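Pa14_01140 (Pseudomonas aeruginosa, PDB 6OX6) is the immunity protein Tis1, which binds the type VI secretion effector Tas1 and very likely prevents early activation of that (p)ppApp-synthesizing toxin. Local coordinates at residues Ile14-Asp19 with Asn56-Phe61. Numbering follows the deposited sequence.
Sequences IYIDYD and NDALRF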
ATOM      1  N   ILE B  14      -0.647  -8.194  20.586  1.00 27.86           N
ATOM      2  CA  ILE B  14      -0.749  -8.618  19.194  1.00 26.24           C
ATOM      3  C   ILE B  14       0.593  -8.370  18.521  1.00 28.21           C
ATOM      4  O   ILE B  14       1.131  -7.253  18.591  1.00 25.77           O
ATOM      5  CB  ILE B  14      -1.860  -7.853  18.448  1.00 28.67           C
ATOM      6  CG1 ILE B  14      -3.228  -8.052  19.119  1.00 28.27           C
ATOM      7  CG2 ILE B  14      -1.885  -8.257  16.963  1.00 29.75           C
ATOM      8  CD1 ILE B  14      -3.754  -9.405  18.977  1.00 32.50           C
ATOM      9  N   TYR B  15       1.106  -9.389  17.834  1.00 24.30           N
ATOM     10  CA  TYR B  15       2.367  -9.303  17.106  1.00 24.62           C
ATOM     11  C   TYR B  15       2.091  -9.593  15.631  1.00 29.90           C
ATOM     12  O   TYR B  15       1.395 -10.563  15.302  1.00 24.19           O
ATOM     13  CB  TYR B  15       3.404 -10.275  17.686  1.00 27.42           C
ATOM     14  CG  TYR B  15       3.687 -10.015  19.166  1.00 31.80           C
ATOM     15  CD1 TYR B  15       2.873 -10.564  20.163  1.00 32.26           C
ATOM     16  CD2 TYR B  15       4.744  -9.193  19.561  1.00 34.07           C
ATOM     17  CE1 TYR B  15       3.124 -10.327  21.527  1.00 35.39           C
ATOM     18  CE2 TYR B  15       5.021  -8.958  20.928  1.00 35.29           C
ATOM     19  CZ  TYR B  15       4.205  -9.526  21.896  1.00 40.05           C
ATOM     20  OH  TYR B  15       4.480  -9.274  23.234  1.00 48.07           O
ATOM     21  N   ILE B  16       2.672  -8.768  14.759  1.00 24.43           N
ATOM     22  CA  ILE B  16       2.293  -8.653  13.359  1.00 27.16           C
ATOM     23  C   ILE B  16       3.537  -8.740  12.495  1.00 27.77           C
ATOM     24  O   ILE B  16       4.534  -8.072  12.785  1.00 28.02           O
ATOM     25  CB  ILE B  16       1.590  -7.311  13.116  1.00 24.70           C
ATOM     26  CG1 ILE B  16       0.274  -7.279  13.881  1.00 25.27           C
ATOM     27  CG2 ILE B  16       1.423  -7.067  11.662  1.00 23.71           C
ATOM     28  CD1 ILE B  16      -0.302  -5.889  13.972  1.00 29.71           C
ATOM     29  N   ASP B  17       3.477  -9.555  11.434  1.00 22.54           N
ATOM     30  CA  ASP B  17       4.505  -9.601  10.404  1.00 25.95           C
ATOM     31  C   ASP B  17       3.908  -9.114   9.085  1.00 22.56           C
ATOM     32  O   ASP B  17       2.860  -9.601   8.662  1.00 21.97           O
ATOM     33  CB  ASP B  17       5.045 -11.024  10.244  1.00 31.73           C
ATOM     34  CG  ASP B  17       6.048 -11.151   9.098  1.00 38.56           C
ATOM     35  OD1 ASP B  17       6.707 -10.141   8.756  1.00 34.28           O
ATOM     36  OD2 ASP B  17       6.165 -12.267   8.525  1.00 44.85           O
ATOM     37  N   TYR B  18       4.570  -8.182   8.433  1.00 21.15           N
ATOM     38  CA  TYR B  18       4.120  -7.667   7.136  1.00 24.17           C
ATOM     39  C   TYR B  18       5.289  -7.866   6.183  1.00 24.86           C
ATOM     40  O   TYR B  18       6.175  -7.005   6.104  1.00 26.35           O
ATOM     41  CB  TYR B  18       3.716  -6.193   7.257  1.00 19.51           C
ATOM     42  CG  TYR B  18       3.225  -5.511   5.975  1.00 19.38           C
ATOM     43  CD1 TYR B  18       2.594  -6.233   4.949  1.00 19.83           C
ATOM     44  CD2 TYR B  18       3.384  -4.129   5.803  1.00 19.38           C
ATOM     45  CE1 TYR B  18       2.137  -5.596   3.780  1.00 20.08           C
ATOM     46  CE2 TYR B  18       2.933  -3.498   4.638  1.00 24.48           C
ATOM     47  CZ  TYR B  18       2.295  -4.243   3.650  1.00 21.29           C
ATOM     48  OH  TYR B  18       1.870  -3.610   2.509  1.00 24.17           O
ATOM     49  N   ASP B  19       5.310  -8.997   5.466  1.00 27.51           N
ATOM     50  CA  ASP B  19       6.517  -9.308   4.706  0.50 32.53           C
ATOM     51  C   ASP B  19       6.702  -8.385   3.507  1.00 34.49           C
ATOM     52  O   ASP B  19       7.853  -8.110   3.138  1.00 34.19           O
ATOM     53  CB  ASP B  19       6.551 -10.770   4.255  0.50 36.29           C
ATOM     54  CG  ASP B  19       7.991 -11.297   4.121  0.50 41.61           C
ATOM     55  OD1 ASP B  19       8.696 -10.865   3.186  0.50 42.52           O
ATOM     56  OD2 ASP B  19       8.435 -12.115   4.956  0.50 45.03           O
ATOM     57  N   ASN B  56      -1.134   0.752   9.412  1.00 18.69           N
ATOM     58  CA  ASN B  56      -2.437   0.362   8.895  1.00 20.28           C
ATOM     59  C   ASN B  56      -2.309  -0.530   7.658  1.00 23.05           C
ATOM     60  O   ASN B  56      -3.159  -1.392   7.430  1.00 19.73           O
ATOM     61  CB  ASN B  56      -3.272   1.612   8.603  1.00 19.95           C
ATOM     62  CG  ASN B  56      -3.859   2.211   9.885  1.00 23.52           C
ATOM     63  OD1 ASN B  56      -4.941   1.818  10.306  1.00 19.90           O
ATOM     64  ND2 ASN B  56      -3.143   3.130  10.514  1.00 20.51           N
ATOM     65  N   ASP B  57      -1.241  -0.371   6.864  1.00 19.30           N
ATOM     66  CA  ASP B  57      -1.005  -1.347   5.795  1.00 16.05           C
ATOM     67  C   ASP B  57      -0.733  -2.727   6.379  1.00 20.60           C
ATOM     68  O   ASP B  57      -1.204  -3.745   5.848  1.00 23.27           O
ATOM     69  CB  ASP B  57       0.151  -0.909   4.893  1.00 23.09           C
ATOM     70  CG  ASP B  57      -0.278   0.105   3.833  1.00 33.86           C
ATOM     71  OD1 ASP B  57      -1.455   0.491   3.823  1.00 35.34           O
ATOM     72  OD2 ASP B  57       0.559   0.512   2.991  1.00 38.58           O
ATOM     73  N   ALA B  58       0.041  -2.775   7.461  1.00 14.41           N
ATOM     74  CA  ALA B  58       0.358  -4.042   8.113  1.00 16.50           C
ATOM     75  C   ALA B  58      -0.895  -4.711   8.637  1.00 15.78           C
ATOM     76  O   ALA B  58      -1.037  -5.935   8.541  1.00 17.51           O
ATOM     77  CB  ALA B  58       1.361  -3.807   9.241  1.00 13.03           C
ATOM     78  N   LEU B  59      -1.845  -3.926   9.147  1.00 17.44           N
ATOM     79  CA  LEU B  59      -3.103  -4.523   9.593  1.00 15.97           C
ATOM     80  C   LEU B  59      -3.865  -5.109   8.429  1.00 21.48           C
ATOM     81  O   LEU B  59      -4.475  -6.180   8.558  1.00 21.19           O
ATOM     82  CB  LEU B  59      -3.982  -3.505  10.302  1.00 14.36           C
ATOM     83  CG  LEU B  59      -3.358  -2.864  11.529  1.00 20.50           C
ATOM     84  CD1 LEU B  59      -4.394  -2.006  12.273  1.00 24.63           C
ATOM     85  CD2 LEU B  59      -2.813  -3.938  12.435  1.00 18.81           C
ATOM     86  N   ARG B  60      -3.852  -4.426   7.280  1.00 18.26           N
ATOM     87  CA  ARG B  60      -4.712  -4.889   6.207  1.00 19.26           C
ATOM     88  C   ARG B  60      -4.116  -6.096   5.523  1.00 17.36           C
ATOM     89  O   ARG B  60      -4.850  -7.004   5.127  1.00 15.36           O
ATOM     90  CB  ARG B  60      -4.978  -3.766   5.197  1.00 18.34           C
ATOM     91  CG  ARG B  60      -5.853  -2.645   5.766  1.00 19.22           C
ATOM     92  CD  ARG B  60      -5.983  -1.508   4.765  1.00 17.19           C
ATOM     93  NE  ARG B  60      -6.598  -1.931   3.502  1.00 19.77           N
ATOM     94  CZ  ARG B  60      -6.708  -1.130   2.448  1.00 24.99           C
ATOM     95  NH1 ARG B  60      -6.202   0.118   2.501  1.00 22.98           N
ATOM     96  NH2 ARG B  60      -7.285  -1.569   1.348  1.00 27.13           N
ATOM     97  N   PHE B  61      -2.795  -6.125   5.375  1.00 14.04           N
ATOM     98  CA  PHE B  61      -2.162  -7.072   4.475  1.00 17.27           C
ATOM     99  C   PHE B  61      -1.165  -7.995   5.158  1.00 15.56           C
ATOM    100  O   PHE B  61      -0.653  -8.897   4.498  1.00 21.43           O
ATOM    101  CB  PHE B  61      -1.469  -6.322   3.328  1.00 22.02           C
ATOM    102  CG  PHE B  61      -2.348  -5.277   2.661  1.00 24.03           C
ATOM    103  CD1 PHE B  61      -3.560  -5.640   2.073  1.00 23.89           C
ATOM    104  CD2 PHE B  61      -1.940  -3.952   2.582  1.00 21.55           C
ATOM    105  CE1 PHE B  61      -4.365  -4.686   1.447  1.00 22.99           C
ATOM    106  CE2 PHE B  61      -2.739  -2.975   1.949  1.00 25.19           C
ATOM    107  CZ  PHE B  61      -3.957  -3.346   1.393  1.00 22.95           C
TER
HETATM  108  O   HOH W   1       2.557  -1.301   2.064  1.00 28.09           O
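Tyr18 lays one face of its ring against the helix backbone at Ala58, whose CA sits 4.2 Å from the ring centroid, 27° off the normal: a CH-pi contact. CG stands anti to the backbone N of Tyr18 (chi1 180°), and the ring beyond it lies against the helix. On one side of the ring Tyr18 CE2 meets Asp57 CB at 3.8 Å; on the other, Tyr18 CE1 meets Phe61 CB at 3.7 Å. The Tyr18 and Phe61 side chains run side by side in the same direction, whereas the Asp57 carboxylate plane is turned 80° from the Tyr18 ring. A water in the plane of that ring donates to Asp57 OD2 at 2.9 Å; its bond from Tyr18 OH is modelled too short and is doubtful. The same carboxylate oxygen forms a salt bridge with Arg53.

Further back on the strand, Ile16 meets the helix with both branches: CG2 packs on Ala58 CB at 4.1 Å, and CD1 touches Leu59 CD2 at 3.5 Å, the two side chains crossing obliquely. The helical segment 56-61 runs at 87° to strand 14-18; helix 53-61 covers one face of the antiparallel sheet, with Tyr25 of the neighbouring strand also touching Ala58. On the Tas1 chain, Lys334 packs on Tyr18 and makes a cation-pi contact with Phe61. Direct contact between strand and helix is therefore apolar, with a less certain water link at the phenol end, beside the toxin interface.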